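Local coordinates for protein calreticulin, putative,Calreticulin, putative (Trypanosoma cruzi, PDB 5HCF) that probably works as a lectin-like chaperone whose globular domain, of legume lectin fold, binds carbohydrate and peptide parts of its client proteins, at residues N156-F161 and E174-L179; T103-M108 and G128-W133; F33-E38 and K248-D253. All coordinates share one frame; numbering follows the deposited sequence.

Contact 1: N156-F161 and E174-L179; sequences NSYEFF and EDWSLL
Tyr158 reaches off its strand and meets two consecutive residues, Asp175 with its hydroxyl and Trp176 with one ring face. Its CG sits between the backbone N and the carbonyl carbon (chi1 77°), which turns the ring toward 174-179. The hydroxyl donates a very short hydrogen bond, 2.5 Å from Tyr158 OH to Asp175 OD2. Asp175 CG lies at the edge of the phenol ring, in its plane. The carboxylate itself stands almost perpendicular to that ring, with the planes 89° apart.

Trp176 comes in from the opposite direction and presents the far edge of its indole. Trp176 CZ3 lies above the ring face, displaced toward the rim, and is 3.4 Å from Tyr158 CE1. Trp176 CH2 follows at 3.8 Å from Tyr158 CE2. This is a T-shaped pair: the ring centroids are 4.8 Å apart and the planes meet at 75°. Tyr158 thus has its hydroxyl fixed by a carboxylate and one face covered by an aromatic edge.

Trp133 NE1 also hydrogen-bonds Tyr158 OH, and the Trp133 ring stacks on Trp176. Trp176 NE1 bonds to Ile122 O of strand 117-126. Strand 157-162 runs between strands 145-152 and 165-171, and Trp176 follows directly on helix 172-175. Through Trp176 and Trp133 the contact links the sheet of strand 157-162 to the seven-stranded sheet.

Contact 2: T103-M108 and G128-W133; sequences TKYWLM and GENREW
Tyr105 overlaps the carboxamide of Asn130 with the phenol end of its ring. The two flat groups are inclined by only 25°. Tyr105 OH lies 3.1 Å from Asn130 CG, and Tyr105 CZ is 3.4 Å from Asn130 ND2. The amide nitrogen is also 3.0 Å from Tyr105 OH, but the angle is poor and the pair is not a hydrogen bond. Contact here is van der Waals packing between polar groups. Tyr105 CE1 is 3.6 Å from Asn130 ND2, and across the ring Tyr105 CE2 is 3.9 Å from Asn130 OD1.

Asn130 CB points toward 103-108, and CG beside the backbone N (chi1 -64°) lays the amide against the phenol. Its stronger polar partner lies elsewhere: Asn130 OD1 is hydrogen-bonded to His125 ND1, which helps to fix the amide. Tyr105 is buried and also rests on Ile123.

Just after Tyr105, Trp106 and Leu107 both face Leu90, a classic beta bulge. Strand 129-132 is an outermost strand of the seven-stranded antiparallel sheet. The contact joins the lead-in to strand 107-114 with this edge strand, across strand 117-126, within that sheet of the legume lectin fold.

Contact 3: F33-E38 and K248-D253; sequences FYADAE and KKAEAD
Glu251 packs against Ala35 and Phe33 with its backbone and the inner part of its side chain. The closest approach is at the backbone: Ala35 CB is 3.2 Å from Glu251 N. Glu251 CB comes next, 3.7 Å from the same Ala35 CB. Glu251 CG is then carried opposite the backbone N (chi1 -169°) and lies 4.2 Å from Phe33 CE2. Beyond CG the chain stays extended, and the carboxylate moves on past both partners. At the tip, Glu251 OE2 is hydrogen-bonded to Thr145 OG1, and OE1 also has a hydrogen-bonding partner outside the two segments. The side chain also touches Leu144.

Ala35 fits closely onto the helix. The alpha carbons Ala35 CA and Glu251 CA are just 3.9 Å apart. Ala35 CB also meets Ala250 CB at 3.4 Å. Two small residues let the loop lie directly on the helix surface.

Phe33 approaches with its edge. Its CE2 is 4.1 Å from Glu251 O, which lies near the ring plane. The same ring continues along helix 248-260 to Ala254, Leu255 and Met258, and it makes a cation-pi contact with Lys76. Further along the loop, Asp36 OD1 accepts from Glu38 N at 2.8 Å in an Asx turn. Lys39 N bonds to the same oxygen, so this carboxylate braces the loop beyond the contact.

The loop between strands 26-29 and 42-45 is thus held to the C-terminal helix by methyl groups, a ring edge and the aliphatic part of a glutamate. Shape does the work between these two segments. The buried carboxylate has its polar needs met by other parts of the chain, which gives the helix a further anchor at Thr145.

How the contacts relate
Contacts 1 and 2 are neighbours, with centres 13 Å apart, and they touch. Arg131 NH1 probably hydrogen-bonds Ser177 O. Contact 3 lies on the opposite side of the chain's centre, its centre about 34 Å from that of contact 1. Contact 1 is fully buried and combines a short hydrogen bond with a T-shaped aromatic pair. Contact 2 is half exposed, at the edge of the seven-stranded sheet, and has close polar groups without a bond between them. Contact 3 is partly buried and mostly apolar. It fastens a loop to a helix, whereas contacts 1 and 2 both lean on strand 117-126, with Trp176 and Tyr105 each in a loop.

Contact 1: N156-F161 and E174-L179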
loop_
_atom_site.group_PDB
_atom_site.type_symbol
_atom_site.label_atom_id
_atom_site.label_comp_id
_atom_site.label_asym_id
_atom_site.label_seq_id
_atom_site.Cartn_x
_atom_site.Cartn_y
_atom_site.Cartn_z
ATOM N N ASN A 156 -12.435 12.581 8.611
ATOM C CA ASN A 156 -10.998 12.833 8.690
ATOM C C ASN A 156 -10.257 11.984 9.729
ATOM O O ASN A 156 -9.137 12.316 10.118
ATOM C CB ASN A 156 -10.743 14.316 8.969
ATOM C CG ASN A 156 -11.173 15.202 7.821
ATOM O OD1 ASN A 156 -11.000 14.855 6.652
ATOM N ND2 ASN A 156 -11.732 16.358 8.148
ATOM N N SER A 157 -10.878 10.900 10.186
ATOM C CA SER A 157 -10.160 9.898 10.972
ATOM C C SER A 157 -9.590 8.829 10.040
ATOM O O SER A 157 -9.882 8.815 8.842
ATOM C CB SER A 157 -11.063 9.252 12.029
ATOM O OG SER A 157 -12.230 8.687 11.461
ATOM N N TYR A 158 -8.744 7.959 10.582
ATOM C CA TYR A 158 -8.176 6.861 9.809
ATOM C C TYR A 158 -7.873 5.661 10.701
ATOM O O TYR A 158 -7.824 5.774 11.929
ATOM C CB TYR A 158 -6.903 7.300 9.093
ATOM C CG TYR A 158 -5.701 7.377 10.004
ATOM C CD1 TYR A 158 -5.513 8.466 10.847
ATOM C CD2 TYR A 158 -4.760 6.355 10.034
ATOM C CE1 TYR A 158 -4.413 8.542 11.685
ATOM C CE2 TYR A 158 -3.662 6.421 10.868
ATOM C CZ TYR A 158 -3.494 7.516 11.691
ATOM O OH TYR A 158 -2.402 7.586 12.526
ATOM N N GLU A 159 -7.678 4.506 10.081
ATOM C CA GLU A 159 -7.269 3.330 10.821
ATOM C C GLU A 159 -6.433 2.413 9.940
ATOM O O GLU A 159 -6.800 2.125 8.800
ATOM C CB GLU A 159 -8.493 2.594 11.371
ATOM C CG GLU A 159 -8.161 1.510 12.391
ATOM C CD GLU A 159 -9.375 1.069 13.179
ATOM O OE1 GLU A 159 -10.496 1.504 12.835
ATOM O OE2 GLU A 159 -9.210 0.295 14.146
ATOM N N PHE A 160 -5.310 1.948 10.482
ATOM C CA PHE A 160 -4.403 1.075 9.746
ATOM C C PHE A 160 -4.410 -0.337 10.327
ATOM O O PHE A 160 -4.222 -0.528 11.529
ATOM C CB PHE A 160 -2.982 1.642 9.763
ATOM C CG PHE A 160 -1.934 0.644 9.369
ATOM C CD1 PHE A 160 -1.932 0.085 8.102
ATOM C CD2 PHE A 160 -0.958 0.250 10.271
ATOM C CE1 PHE A 160 -0.974 -0.840 7.738
ATOM C CE2 PHE A 160 0.006 -0.675 9.912
ATOM C CZ PHE A 160 -0.005 -1.222 8.645
ATOM N N PHE A 161 -4.618 -1.324 9.464
ATOM C CA PHE A 161 -4.663 -2.715 9.891
ATOM C C PHE A 161 -3.501 -3.495 9.306
ATOM O O PHE A 161 -3.206 -3.391 8.116
ATOM C CB PHE A 161 -5.984 -3.364 9.471
ATOM C CG PHE A 161 -7.195 -2.691 10.040
ATOM C CD1 PHE A 161 -7.684 -1.521 9.479
ATOM C CD2 PHE A 161 -7.854 -3.234 11.132
ATOM C CE1 PHE A 161 -8.795 -0.898 10.005
ATOM C CE2 PHE A 161 -8.971 -2.619 11.660
ATOM C CZ PHE A 161 -9.442 -1.450 11.095
ATOM N N GLU A 174 -3.888 15.366 13.027
ATOM C CA GLU A 174 -2.961 15.222 14.143
ATOM C C GLU A 174 -1.747 14.332 13.829
ATOM O O GLU A 174 -0.647 14.588 14.314
ATOM C CB GLU A 174 -3.717 14.682 15.361
ATOM C CG GLU A 174 -4.857 15.599 15.841
ATOM C CD GLU A 174 -5.644 15.021 17.013
ATOM O OE1 GLU A 174 -5.611 13.789 17.215
ATOM O OE2 GLU A 174 -6.298 15.795 17.736
ATOM N N ASP A 175 -1.938 13.296 13.017
ATOM C CA ASP A 175 -0.855 12.340 12.752
ATOM C C ASP A 175 -0.095 12.600 11.447
ATOM O O ASP A 175 0.813 11.843 11.097
ATOM C CB ASP A 175 -1.401 10.911 12.740
ATOM C CG ASP A 175 -2.066 10.535 14.044
ATOM O OD1 ASP A 175 -1.897 11.273 15.033
ATOM O OD2 ASP A 175 -2.761 9.503 14.084
ATOM N N TRP A 176 -0.488 13.651 10.725
ATOM C CA TRP A 176 0.292 14.177 9.605
ATOM C C TRP A 176 0.488 15.674 9.808
ATOM O O TRP A 176 -0.226 16.287 10.595
ATOM C CB TRP A 176 -0.408 13.933 8.263
ATOM C CG TRP A 176 -0.310 12.544 7.726
ATOM C CD1 TRP A 176 0.536 12.105 6.750
ATOM C CD2 TRP A 176 -1.105 11.414 8.106
ATOM N NE1 TRP A 176 0.328 10.770 6.509
ATOM C CE2 TRP A 176 -0.675 10.322 7.329
ATOM C CE3 TRP A 176 -2.132 11.217 9.032
ATOM C CZ2 TRP A 176 -1.237 9.052 7.448
ATOM C CZ3 TRP A 176 -2.690 9.953 9.148
ATOM C CH2 TRP A 176 -2.240 8.889 8.362
ATOM N N SER A 177 1.437 16.264 9.088
ATOM C CA SER A 177 1.572 17.720 9.059
ATOM C C SER A 177 0.871 18.271 7.823
ATOM O O SER A 177 1.502 18.522 6.795
ATOM C CB SER A 177 3.040 18.152 9.074
ATOM O OG SER A 177 3.711 17.627 10.204
ATOM N N LEU A 178 -0.443 18.440 7.929
ATOM C CA LEU A 178 -1.253 18.887 6.805
ATOM C C LEU A 178 -1.614 20.353 6.918
ATOM O O LEU A 178 -1.513 21.098 5.944
ATOM C CB LEU A 178 -2.528 18.050 6.694
ATOM C CG LEU A 178 -2.304 16.544 6.574
ATOM C CD1 LEU A 178 -3.624 15.777 6.546
ATOM C CD2 LEU A 178 -1.469 16.250 5.334
ATOM N N LEU A 179 -2.025 20.771 8.111
ATOM C CA LEU A 179 -2.536 22.124 8.296
ATOM C C LEU A 179 -1.594 22.992 9.122
ATOM O O LEU A 179 -0.624 22.499 9.708
ATOM C CB LEU A 179 -3.917 22.071 8.950
ATOM C CG LEU A 179 -4.989 21.299 8.176
ATOM C CD1 LEU A 179 -6.285 21.254 8.956
ATOM C CD2 LEU A 179 -5.219 21.906 6.794
#

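Contact 2: T103-M108 and G128-W133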
loop_
_atom_site.group_PDB
_atom_site.type_symbol
_atom_site.label_atom_id
_atom_site.label_comp_id
_atom_site.label_asym_id
_atom_site.label_seq_id
_atom_site.Cartn_x
_atom_site.Cartn_y
_atom_site.Cartn_z
ATOM N N THR A 103 6.202 10.461 -10.689
ATOM C CA THR A 103 4.787 10.551 -11.034
ATOM C C THR A 103 3.948 10.938 -9.820
ATOM O O THR A 103 4.092 10.354 -8.744
ATOM C CB THR A 103 4.262 9.222 -11.604
ATOM O OG1 THR A 103 5.189 8.712 -12.573
ATOM C CG2 THR A 103 2.896 9.415 -12.248
ATOM N N LYS A 104 3.068 11.919 -9.997
ATOM C CA LYS A 104 2.239 12.394 -8.902
ATOM C C LYS A 104 1.260 11.322 -8.438
ATOM O O LYS A 104 0.448 10.823 -9.221
ATOM C CB LYS A 104 1.466 13.649 -9.308
ATOM C CG LYS A 104 0.374 14.036 -8.317
ATOM C CD LYS A 104 -0.257 15.380 -8.649
ATOM C CE LYS A 104 -1.337 15.744 -7.634
ATOM N NZ LYS A 104 -1.938 17.088 -7.893
ATOM N N TYR A 105 1.346 10.968 -7.160
ATOM C CA TYR A 105 0.395 10.043 -6.558
ATOM C C TYR A 105 -0.417 10.773 -5.498
ATOM O O TYR A 105 -0.051 11.870 -5.083
ATOM C CB TYR A 105 1.117 8.834 -5.952
ATOM C CG TYR A 105 2.137 9.199 -4.894
ATOM C CD1 TYR A 105 3.469 9.387 -5.225
ATOM C CD2 TYR A 105 1.763 9.373 -3.567
ATOM C CE1 TYR A 105 4.400 9.732 -4.270
ATOM C CE2 TYR A 105 2.689 9.718 -2.603
ATOM C CZ TYR A 105 4.006 9.894 -2.962
ATOM O OH TYR A 105 4.935 10.236 -2.008
ATOM N N TRP A 106 -1.526 10.175 -5.080
ATOM C CA TRP A 106 -2.275 10.680 -3.940
ATOM C C TRP A 106 -1.858 9.926 -2.687
ATOM O O TRP A 106 -1.730 10.512 -1.614
ATOM C CB TRP A 106 -3.782 10.542 -4.143
ATOM C CG TRP A 106 -4.580 10.891 -2.903
ATOM C CD1 TRP A 106 -4.700 12.124 -2.324
ATOM C CD2 TRP A 106 -5.356 9.994 -2.095
ATOM N NE1 TRP A 106 -5.503 12.048 -1.209
ATOM C CE2 TRP A 106 -5.920 10.754 -1.048
ATOM C CE3 TRP A 106 -5.632 8.624 -2.157
ATOM C CZ2 TRP A 106 -6.743 10.189 -0.069
ATOM C CZ3 TRP A 106 -6.449 8.064 -1.186
ATOM C CH2 TRP A 106 -6.993 8.844 -0.154
ATOM N N LEU A 107 -1.678 8.615 -2.829
ATOM C CA LEU A 107 -1.300 7.770 -1.707
ATOM C C LEU A 107 -0.150 6.819 -2.037
ATOM O O LEU A 107 -0.136 6.176 -3.088
ATOM C CB LEU A 107 -2.513 6.960 -1.226
ATOM C CG LEU A 107 -2.315 5.980 -0.060
ATOM C CD1 LEU A 107 -2.148 6.708 1.274
ATOM C CD2 LEU A 107 -3.460 4.972 0.013
ATOM N N MET A 108 0.819 6.757 -1.130
ATOM C CA MET A 108 1.855 5.733 -1.170
ATOM C C MET A 108 1.760 4.926 0.116
ATOM O O MET A 108 1.958 5.459 1.212
ATOM C CB MET A 108 3.243 6.349 -1.331
ATOM C CG MET A 108 4.380 5.343 -1.245
ATOM S SD MET A 108 5.966 6.046 -1.743
ATOM C CE MET A 108 7.070 5.267 -0.563
ATOM N N GLY A 128 0.074 20.186 -2.541
ATOM C CA GLY A 128 1.304 20.263 -3.311
ATOM C C GLY A 128 2.543 19.587 -2.744
ATOM O O GLY A 128 3.630 19.738 -3.299
ATOM N N GLU A 129 2.400 18.854 -1.645
ATOM C CA GLU A 129 3.541 18.138 -1.080
ATOM C C GLU A 129 3.157 16.745 -0.608
ATOM O O GLU A 129 2.031 16.515 -0.175
ATOM C CB GLU A 129 4.161 18.898 0.093
ATOM C CG GLU A 129 4.932 20.145 -0.276
ATOM C CD GLU A 129 5.683 20.717 0.912
ATOM O OE1 GLU A 129 5.580 20.132 2.015
ATOM O OE2 GLU A 129 6.385 21.738 0.740
ATOM N N ASN A 130 4.104 15.819 -0.693
ATOM C CA ASN A 130 3.910 14.487 -0.146
ATOM C C ASN A 130 4.149 14.534 1.359
ATOM O O ASN A 130 5.223 14.931 1.806
ATOM C CB ASN A 130 4.850 13.487 -0.822
ATOM C CG ASN A 130 4.555 13.324 -2.302
ATOM O OD1 ASN A 130 3.432 13.563 -2.750
ATOM N ND2 ASN A 130 5.566 12.931 -3.071
ATOM N N ARG A 131 3.145 14.137 2.135
ATOM C CA ARG A 131 3.212 14.245 3.592
ATOM C C ARG A 131 3.443 12.876 4.200
ATOM O O ARG A 131 2.594 11.994 4.088
ATOM C CB ARG A 131 1.926 14.855 4.160
ATOM C CG ARG A 131 1.444 16.097 3.435
ATOM C CD ARG A 131 2.371 17.279 3.647
ATOM N NE ARG A 131 2.033 18.379 2.748
ATOM C CZ ARG A 131 1.983 19.657 3.113
ATOM N NH1 ARG A 131 2.239 20.003 4.367
ATOM N NH2 ARG A 131 1.667 20.590 2.225
ATOM N N GLU A 132 4.601 12.693 4.822
ATOM C CA GLU A 132 4.914 11.421 5.465
ATOM C C GLU A 132 4.185 11.260 6.802
ATOM O O GLU A 132 4.138 12.179 7.619
ATOM C CB GLU A 132 6.426 11.281 5.666
ATOM C CG GLU A 132 7.215 11.196 4.365
ATOM C CD GLU A 132 8.690 10.932 4.593
ATOM O OE1 GLU A 132 9.282 10.150 3.816
ATOM O OE2 GLU A 132 9.260 11.509 5.545
ATOM N N TRP A 133 3.620 10.076 7.004
ATOM C CA TRP A 133 2.959 9.705 8.248
ATOM C C TRP A 133 3.891 9.891 9.450
ATOM O O TRP A 133 5.020 9.396 9.452
ATOM C CB TRP A 133 2.490 8.252 8.151
ATOM C CG TRP A 133 1.589 7.772 9.245
ATOM C CD1 TRP A 133 0.759 8.526 10.024
ATOM C CD2 TRP A 133 1.405 6.413 9.662
ATOM N NE1 TRP A 133 0.077 7.719 10.905
ATOM C CE2 TRP A 133 0.454 6.419 10.701
ATOM C CE3 TRP A 133 1.957 5.191 9.256
ATOM C CZ2 TRP A 133 0.040 5.252 11.340
ATOM C CZ3 TRP A 133 1.546 4.033 9.892
ATOM C CH2 TRP A 133 0.598 4.072 10.923
#

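Contact 3: F33-E38 and K248-D253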
loop_
_atom_site.group_PDB
_atom_site.type_symbol
_atom_site.label_atom_id
_atom_site.label_comp_id
_atom_site.label_asym_id
_atom_site.label_seq_id
_atom_site.Cartn_x
_atom_site.Cartn_y
_atom_site.Cartn_z
ATOM N N PHE A 33 7.469 -21.533 -1.584
ATOM C CA PHE A 33 6.517 -22.249 -0.742
ATOM C C PHE A 33 5.199 -21.487 -0.698
ATOM O O PHE A 33 5.177 -20.266 -0.842
ATOM C CB PHE A 33 7.073 -22.439 0.673
ATOM C CG PHE A 33 7.096 -21.180 1.485
ATOM C CD1 PHE A 33 8.111 -20.256 1.324
ATOM C CD2 PHE A 33 6.102 -20.923 2.413
ATOM C CE1 PHE A 33 8.132 -19.097 2.066
ATOM C CE2 PHE A 33 6.119 -19.763 3.161
ATOM C CZ PHE A 33 7.136 -18.850 2.988
ATOM N N TYR A 34 4.100 -22.206 -0.502
ATOM C CA TYR A 34 2.780 -21.597 -0.602
ATOM C C TYR A 34 1.715 -22.399 0.140
ATOM O O TYR A 34 1.818 -23.621 0.269
ATOM C CB TYR A 34 2.389 -21.454 -2.073
ATOM C CG TYR A 34 2.739 -22.677 -2.886
ATOM C CD1 TYR A 34 1.923 -23.801 -2.867
ATOM C CD2 TYR A 34 3.895 -22.720 -3.654
ATOM C CE1 TYR A 34 2.240 -24.926 -3.595
ATOM C CE2 TYR A 34 4.221 -23.847 -4.388
ATOM C CZ TYR A 34 3.388 -24.946 -4.354
ATOM O OH TYR A 34 3.698 -26.074 -5.079
ATOM N N ALA A 35 0.693 -21.700 0.628
ATOM C CA ALA A 35 -0.454 -22.345 1.254
ATOM C C ALA A 35 -1.267 -23.133 0.226
ATOM O O ALA A 35 -1.795 -24.205 0.521
ATOM C CB ALA A 35 -1.331 -21.313 1.949
ATOM N N ASP A 36 -1.355 -22.598 -0.988
ATOM C CA ASP A 36 -2.130 -23.231 -2.048
ATOM C C ASP A 36 -1.529 -22.880 -3.408
ATOM O O ASP A 36 -1.291 -21.713 -3.701
ATOM C CB ASP A 36 -3.596 -22.795 -1.967
ATOM C CG ASP A 36 -4.470 -23.474 -3.004
ATOM O OD1 ASP A 36 -4.374 -23.119 -4.198
ATOM O OD2 ASP A 36 -5.258 -24.365 -2.621
ATOM N N ALA A 37 -1.290 -23.895 -4.233
ATOM C CA ALA A 37 -0.547 -23.726 -5.480
ATOM C C ALA A 37 -1.238 -22.782 -6.462
ATOM O O ALA A 37 -0.596 -22.233 -7.361
ATOM C CB ALA A 37 -0.317 -25.077 -6.133
ATOM N N GLU A 38 -2.543 -22.593 -6.293
ATOM C CA GLU A 38 -3.295 -21.704 -7.171
ATOM C C GLU A 38 -3.739 -20.413 -6.478
ATOM O O GLU A 38 -3.577 -19.325 -7.035
ATOM C CB GLU A 38 -4.515 -22.428 -7.742
ATOM C CG GLU A 38 -4.176 -23.492 -8.780
ATOM C CD GLU A 38 -3.503 -22.917 -10.015
ATOM O OE1 GLU A 38 -3.697 -21.713 -10.294
ATOM O OE2 GLU A 38 -2.777 -23.668 -10.703
ATOM N N LYS A 248 -3.745 -18.673 6.150
ATOM C CA LYS A 248 -2.773 -18.517 7.234
ATOM C C LYS A 248 -2.242 -19.859 7.729
ATOM O O LYS A 248 -1.031 -20.089 7.761
ATOM C CB LYS A 248 -3.380 -17.734 8.396
ATOM C CG LYS A 248 -3.052 -16.247 8.380
ATOM C CD LYS A 248 -3.863 -15.487 9.418
ATOM C CE LYS A 248 -3.329 -15.730 10.820
ATOM N NZ LYS A 248 -2.085 -14.950 11.080
ATOM N N LYS A 249 -3.153 -20.740 8.124
ATOM C CA LYS A 249 -2.764 -22.007 8.719
ATOM C C LYS A 249 -1.956 -22.857 7.747
ATOM O O LYS A 249 -0.958 -23.464 8.132
ATOM C CB LYS A 249 -4.018 -22.762 9.168
ATOM C CG LYS A 249 -3.779 -24.048 9.930
ATOM C CD LYS A 249 -2.942 -23.798 11.163
ATOM C CE LYS A 249 -2.937 -25.023 12.067
ATOM N NZ LYS A 249 -2.017 -24.856 13.232
ATOM N N ALA A 250 -2.375 -22.871 6.485
ATOM C CA ALA A 250 -1.675 -23.615 5.440
ATOM C C ALA A 250 -0.278 -23.063 5.134
ATOM O O ALA A 250 0.695 -23.817 5.058
ATOM C CB ALA A 250 -2.510 -23.633 4.166
ATOM N N GLU A 251 -0.181 -21.749 4.954
ATOM C CA GLU A 251 1.096 -21.110 4.636
ATOM C C GLU A 251 2.155 -21.327 5.715
ATOM O O GLU A 251 3.297 -21.675 5.416
ATOM C CB GLU A 251 0.899 -19.612 4.404
ATOM C CG GLU A 251 2.110 -18.913 3.816
ATOM C CD GLU A 251 1.951 -17.406 3.786
ATOM O OE1 GLU A 251 1.730 -16.807 4.862
ATOM O OE2 GLU A 251 2.048 -16.817 2.690
ATOM N N ALA A 252 1.771 -21.114 6.968
ATOM C CA ALA A 252 2.679 -21.301 8.093
ATOM C C ALA A 252 3.201 -22.740 8.164
ATOM O O ALA A 252 4.359 -22.969 8.510
ATOM C CB ALA A 252 1.989 -20.919 9.393
ATOM N N ASP A 253 2.344 -23.702 7.836
ATOM C CA ASP A 253 2.748 -25.105 7.812
ATOM C C ASP A 253 3.656 -25.384 6.618
ATOM O O ASP A 253 4.581 -26.198 6.699
ATOM C CB ASP A 253 1.525 -26.024 7.773
ATOM C CG ASP A 253 0.729 -25.994 9.065
ATOM O OD1 ASP A 253 1.228 -25.425 10.062
ATOM O OD2 ASP A 253 -0.396 -26.537 9.085
#